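Local coordinates for dual specificity phosphatase 28 (Homo sapiens, PDB 5Y15), which is an atypical dual-specificity phosphatase that dephosphorylates a synthetic aryl phosphate in vitro but has almost no detectable activity on phosphotyrosine, at residues 36-49 and 151-163. The protein carries 2 engineered substitutions. Residues are numbered along the deposited sequence; the frame is centred on the assembly and turned at random.
Sequences VPPPLVRVAPSLFL and FQMVKSARPVAEP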
loop_
_atom_site.group_PDB
_atom_site.type_symbol
_atom_site.label_atom_id
_atom_site.label_comp_id
_atom_site.label_asym_id
_atom_site.label_seq_id
_atom_site.Cartn_x
_atom_site.Cartn_y
_atom_site.Cartn_z
ATOM N N VAL A 36 -2.864 -24.952 1.869
ATOM C CA VAL A 36 -1.815 -25.759 2.509
ATOM C C VAL A 36 -1.344 -25.051 3.778
ATOM O O VAL A 36 -1.005 -23.852 3.729
ATOM C CB VAL A 36 -0.649 -25.991 1.534
ATOM C CG1 VAL A 36 0.595 -26.493 2.268
ATOM C CG2 VAL A 36 -1.058 -26.974 0.435
ATOM N N PRO A 37 -1.324 -25.731 4.942
ATOM C CA PRO A 37 -0.819 -25.151 6.194
ATOM C C PRO A 37 0.691 -24.949 6.104
ATOM O O PRO A 37 1.294 -25.484 5.173
ATOM C CB PRO A 37 -1.182 -26.211 7.249
ATOM C CG PRO A 37 -2.230 -27.072 6.597
ATOM C CD PRO A 37 -1.862 -27.086 5.146
ATOM N N PRO A 38 1.299 -24.195 7.035
ATOM C CA PRO A 38 0.724 -23.425 8.144
ATOM C C PRO A 38 0.036 -22.162 7.654
ATOM O O PRO A 38 0.209 -21.810 6.483
ATOM C CB PRO A 38 1.953 -23.078 9.004
ATOM C CG PRO A 38 3.012 -24.042 8.578
ATOM C CD PRO A 38 2.769 -24.230 7.116
ATOM N N PRO A 39 -0.728 -21.489 8.533
ATOM C CA PRO A 39 -1.327 -20.203 8.147
ATOM C C PRO A 39 -0.296 -19.230 7.588
ATOM O O PRO A 39 -0.454 -18.770 6.450
ATOM C CB PRO A 39 -1.943 -19.687 9.457
ATOM C CG PRO A 39 -1.276 -20.480 10.551
ATOM C CD PRO A 39 -1.039 -21.830 9.934
ATOM N N LEU A 40 0.763 -18.923 8.343
ATOM C CA LEU A 40 1.759 -17.969 7.876
ATOM C C LEU A 40 3.167 -18.452 8.212
ATOM O O LEU A 40 3.387 -19.220 9.150
ATOM C CB LEU A 40 1.509 -16.568 8.449
ATOM C CG LEU A 40 1.544 -16.292 9.950
ATOM C CD1 LEU A 40 2.958 -16.284 10.465
ATOM C CD2 LEU A 40 0.910 -14.955 10.208
ATOM N N VAL A 41 4.125 -17.956 7.435
ATOM C CA VAL A 41 5.521 -18.366 7.486
ATOM C C VAL A 41 6.411 -17.130 7.526
ATOM O O VAL A 41 6.164 -16.150 6.811
ATOM C CB VAL A 41 5.891 -19.219 6.261
ATOM C CG1 VAL A 41 7.340 -19.533 6.325
ATOM C CG2 VAL A 41 5.084 -20.477 6.219
ATOM N N ARG A 42 7.441 -17.168 8.368
ATOM C CA ARG A 42 8.519 -16.183 8.299
ATOM C C ARG A 42 9.393 -16.493 7.088
ATOM O O ARG A 42 9.925 -17.604 6.975
ATOM C CB ARG A 42 9.343 -16.225 9.585
ATOM C CG ARG A 42 10.223 -15.020 9.867
ATOM C CD ARG A 42 11.194 -15.363 10.997
ATOM N NE ARG A 42 11.982 -14.231 11.496
ATOM C CZ ARG A 42 13.265 -14.016 11.200
ATOM N NH1 ARG A 42 13.909 -14.849 10.385
ATOM N NH2 ARG A 42 13.908 -12.965 11.713
ATOM N N VAL A 43 9.490 -15.555 6.145
ATOM C CA VAL A 43 10.397 -15.736 5.006
ATOM C C VAL A 43 11.778 -15.172 5.320
ATOM O O VAL A 43 12.800 -15.711 4.888
ATOM C CB VAL A 43 9.821 -15.064 3.748
ATOM C CG1 VAL A 43 10.842 -15.084 2.620
ATOM C CG2 VAL A 43 8.520 -15.736 3.314
ATOM N N ALA A 44 11.785 -14.035 5.995
ATOM C CA ALA A 44 12.975 -13.258 6.279
ATOM C C ALA A 44 12.587 -12.255 7.349
ATOM O O ALA A 44 11.396 -12.112 7.664
ATOM C CB ALA A 44 13.484 -12.562 5.006
ATOM N N PRO A 45 13.545 -11.536 7.918
ATOM C CA PRO A 45 13.195 -10.582 8.977
ATOM C C PRO A 45 12.108 -9.612 8.545
ATOM O O PRO A 45 12.125 -9.087 7.430
ATOM C CB PRO A 45 14.525 -9.866 9.243
ATOM C CG PRO A 45 15.529 -10.924 8.938
ATOM C CD PRO A 45 15.008 -11.580 7.714
ATOM N N SER A 46 11.118 -9.446 9.415
ATOM C CA SER A 46 10.014 -8.511 9.245
ATOM C C SER A 46 9.135 -8.823 8.024
ATOM O O SER A 46 8.330 -7.986 7.615
ATOM C CB SER A 46 10.544 -7.076 9.185
ATOM O OG SER A 46 10.869 -6.615 10.491
ATOM N N LEU A 47 9.219 -10.037 7.486
ATOM C CA LEU A 47 8.538 -10.419 6.255
ATOM C C LEU A 47 7.912 -11.802 6.398
ATOM O O LEU A 47 8.637 -12.790 6.549
ATOM C CB LEU A 47 9.534 -10.422 5.093
ATOM C CG LEU A 47 8.979 -10.959 3.785
ATOM C CD1 LEU A 47 7.985 -9.927 3.201
ATOM C CD2 LEU A 47 10.126 -11.313 2.820
ATOM N N PHE A 48 6.577 -11.879 6.323
ATOM C CA PHE A 48 5.838 -13.139 6.398
ATOM C C PHE A 48 4.970 -13.345 5.162
ATOM O O PHE A 48 4.392 -12.399 4.628
ATOM C CB PHE A 48 4.917 -13.192 7.613
ATOM C CG PHE A 48 5.622 -12.996 8.908
ATOM C CD1 PHE A 48 5.900 -11.717 9.372
ATOM C CD2 PHE A 48 6.030 -14.090 9.660
ATOM C CE1 PHE A 48 6.548 -11.528 10.575
ATOM C CE2 PHE A 48 6.686 -13.910 10.872
ATOM C CZ PHE A 48 6.945 -12.626 11.329
ATOM N N LEU A 49 4.834 -14.607 4.765
ATOM C CA LEU A 49 4.015 -15.037 3.651
ATOM C C LEU A 49 2.856 -15.860 4.208
ATOM O O LEU A 49 3.009 -16.555 5.217
ATOM C CB LEU A 49 4.841 -15.878 2.670
ATOM C CG LEU A 49 4.183 -16.394 1.391
ATOM C CD1 LEU A 49 5.238 -16.624 0.371
ATOM C CD2 LEU A 49 3.369 -17.673 1.590
ATOM N N PHE A 151 14.240 -16.048 -4.373
ATOM C CA PHE A 151 13.250 -17.106 -4.444
ATOM C C PHE A 151 13.661 -18.277 -3.568
ATOM O O PHE A 151 12.803 -18.889 -2.930
ATOM C CB PHE A 151 13.009 -17.577 -5.874
ATOM C CG PHE A 151 11.931 -18.608 -5.953
ATOM C CD1 PHE A 151 10.633 -18.277 -5.568
ATOM C CD2 PHE A 151 12.196 -19.900 -6.375
ATOM C CE1 PHE A 151 9.608 -19.217 -5.599
ATOM C CE2 PHE A 151 11.179 -20.846 -6.425
ATOM C CZ PHE A 151 9.876 -20.504 -6.024
ATOM N N GLN A 152 14.972 -18.581 -3.491
ATOM C CA GLN A 152 15.413 -19.673 -2.623
ATOM C C GLN A 152 14.971 -19.443 -1.187
ATOM O O GLN A 152 14.504 -20.369 -0.516
ATOM C CB GLN A 152 16.938 -19.840 -2.687
ATOM C CG GLN A 152 17.438 -20.999 -1.841
ATOM C CD GLN A 152 18.830 -20.742 -1.248
ATOM O OE1 GLN A 152 19.830 -21.311 -1.700
ATOM N NE2 GLN A 152 18.893 -19.882 -0.233
ATOM N N MET A 153 15.076 -18.209 -0.700
ATOM C CA MET A 153 14.550 -17.926 0.629
ATOM C C MET A 153 13.043 -18.159 0.695
ATOM O O MET A 153 12.540 -18.766 1.651
ATOM C CB MET A 153 14.865 -16.494 1.032
ATOM C CG MET A 153 16.320 -16.234 1.331
ATOM S SD MET A 153 16.300 -14.628 2.096
ATOM C CE MET A 153 15.693 -15.091 3.712
ATOM N N VAL A 154 12.298 -17.696 -0.309
ATOM C CA VAL A 154 10.848 -17.873 -0.241
ATOM C C VAL A 154 10.502 -19.360 -0.223
ATOM O O VAL A 154 9.739 -19.828 0.630
ATOM C CB VAL A 154 10.153 -17.126 -1.394
ATOM C CG1 VAL A 154 8.635 -17.479 -1.448
ATOM C CG2 VAL A 154 10.326 -15.614 -1.231
ATOM N N LYS A 155 11.083 -20.128 -1.149
ATOM C CA LYS A 155 10.810 -21.565 -1.231
ATOM C C LYS A 155 11.245 -22.314 0.031
ATOM O O LYS A 155 10.585 -23.280 0.432
ATOM C CB LYS A 155 11.490 -22.158 -2.471
ATOM C CG LYS A 155 11.103 -23.612 -2.747
ATOM C CD LYS A 155 10.319 -23.744 -4.042
ATOM C CE LYS A 155 9.944 -25.193 -4.323
ATOM N NZ LYS A 155 8.479 -25.320 -4.669
ATOM N N SER A 156 12.344 -21.895 0.667
ATOM C CA SER A 156 12.747 -22.550 1.905
ATOM C C SER A 156 11.761 -22.246 3.020
ATOM O O SER A 156 11.489 -23.106 3.869
ATOM C CB SER A 156 14.162 -22.106 2.325
ATOM O OG SER A 156 15.182 -22.644 1.488
ATOM N N ALA A 157 11.188 -21.048 3.018
ATOM C CA ALA A 157 10.209 -20.742 4.048
ATOM C C ALA A 157 8.861 -21.378 3.746
ATOM O O ALA A 157 8.156 -21.778 4.675
ATOM C CB ALA A 157 10.063 -19.225 4.202
ATOM N N ARG A 158 8.509 -21.510 2.467
ATOM C CA ARG A 158 7.223 -22.058 2.030
ATOM C C ARG A 158 7.491 -23.060 0.914
ATOM O O ARG A 158 7.691 -22.659 -0.247
ATOM C CB ARG A 158 6.290 -20.949 1.561
ATOM C CG ARG A 158 4.927 -21.408 1.095
ATOM C CD ARG A 158 3.928 -21.398 2.255
ATOM N NE ARG A 158 2.546 -21.522 1.781
ATOM C CZ ARG A 158 1.553 -22.090 2.464
ATOM N NH1 ARG A 158 1.761 -22.614 3.668
ATOM N NH2 ARG A 158 0.345 -22.128 1.934
ATOM N N PRO A 159 7.566 -24.358 1.230
ATOM C CA PRO A 159 7.946 -25.340 0.196
ATOM C C PRO A 159 7.021 -25.373 -0.997
ATOM O O PRO A 159 7.477 -25.672 -2.108
ATOM C CB PRO A 159 7.942 -26.672 0.959
ATOM C CG PRO A 159 8.238 -26.256 2.373
ATOM C CD PRO A 159 7.557 -24.943 2.580
ATOM N N VAL A 160 5.727 -25.108 -0.813
ATOM C CA VAL A 160 4.822 -25.133 -1.950
ATOM C C VAL A 160 5.003 -23.935 -2.871
ATOM O O VAL A 160 4.456 -23.939 -3.985
ATOM C CB VAL A 160 3.360 -25.245 -1.473
ATOM C CG1 VAL A 160 3.243 -26.372 -0.452
ATOM C CG2 VAL A 160 2.862 -23.924 -0.903
ATOM N N ALA A 161 5.740 -22.908 -2.430
ATOM C CA ALA A 161 5.878 -21.675 -3.201
ATOM C C ALA A 161 6.188 -21.960 -4.657
ATOM O O ALA A 161 7.092 -22.737 -4.975
ATOM C CB ALA A 161 6.955 -20.778 -2.608
ATOM N N GLU A 162 5.426 -21.311 -5.538
ATOM C CA GLU A 162 5.532 -21.453 -6.980
ATOM C C GLU A 162 4.815 -20.327 -7.712
ATOM O O GLU A 162 3.628 -20.454 -8.011
ATOM C CB GLU A 162 4.947 -22.779 -7.463
ATOM C CG GLU A 162 5.375 -23.066 -8.875
ATOM C CD GLU A 162 5.083 -24.467 -9.311
ATOM O OE1 GLU A 162 4.017 -24.995 -8.937
ATOM O OE2 GLU A 162 5.921 -25.021 -10.059
ATOM N N PRO A 163 5.493 -19.222 -8.017
ATOM C CA PRO A 163 4.890 -18.218 -8.896
ATOM C C PRO A 163 4.558 -18.879 -10.213
ATOM O O PRO A 163 5.343 -19.682 -10.721
ATOM C CB PRO A 163 6.015 -17.188 -9.074
ATOM C CG PRO A 163 6.812 -17.308 -7.796
ATOM C CD PRO A 163 6.823 -18.799 -7.538
HETATM O O HOH W 1 13.396 -18.185 4.443
#
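The carbonyl oxygen of V36 is gripped by both terminal nitrogens of the R158 guanidinium, NH2 at 2.8 Å and NH1 at 3.0 Å from V36 O. The oxygen lies near the guanidinium plane, but both donors reach it from the same face of its carbonyl, NH1 from well above the carbonyl plane; neither hydrogen bond is straight, the N-H...O angle being 149° at NH2. R158 is the first residue beyond the helix, and a bend at chi2 (91°) in an otherwise extended chain carries the guanidinium to V36. L49 CD2 packs against the aliphatic part at 3.8 Å from R158 CD, the two side chains crossing at about a right angle. The group has further partners: NE and NH2 also donate to the carbonyls of G127 and N126, in the loop that follows S124, an engineered serine at the position of the probable nucleophilic cysteine. R158 thereby ties the N-terminal segment to the phosphate-binding loop of the protein tyrosine phosphatase fold, in which helices flank a central sheet. Here the last turns of helix 147-157 (residues 151-157) run roughly antiparallel to the edge strand 40-44, at 156°, with axes 7.7 Å apart. A157 sits closest to the strand: its CB is 3.5 Å from V41 CG1, a tight carbon contact, and also meets V43 CG2. CG1 of V43, anti to the backbone N, meets V154 CG2, while V154 CG1 touches L49 CD1 at 3.9 Å. At the turn from A44 to L47, where V43 and A44 form a classic beta bulge opposite L47, M153 bends at chi3 and lays CE 3.6 Å from A44 CB. A water donates to both V43 O and M153 O, bridging strand and helix backbones.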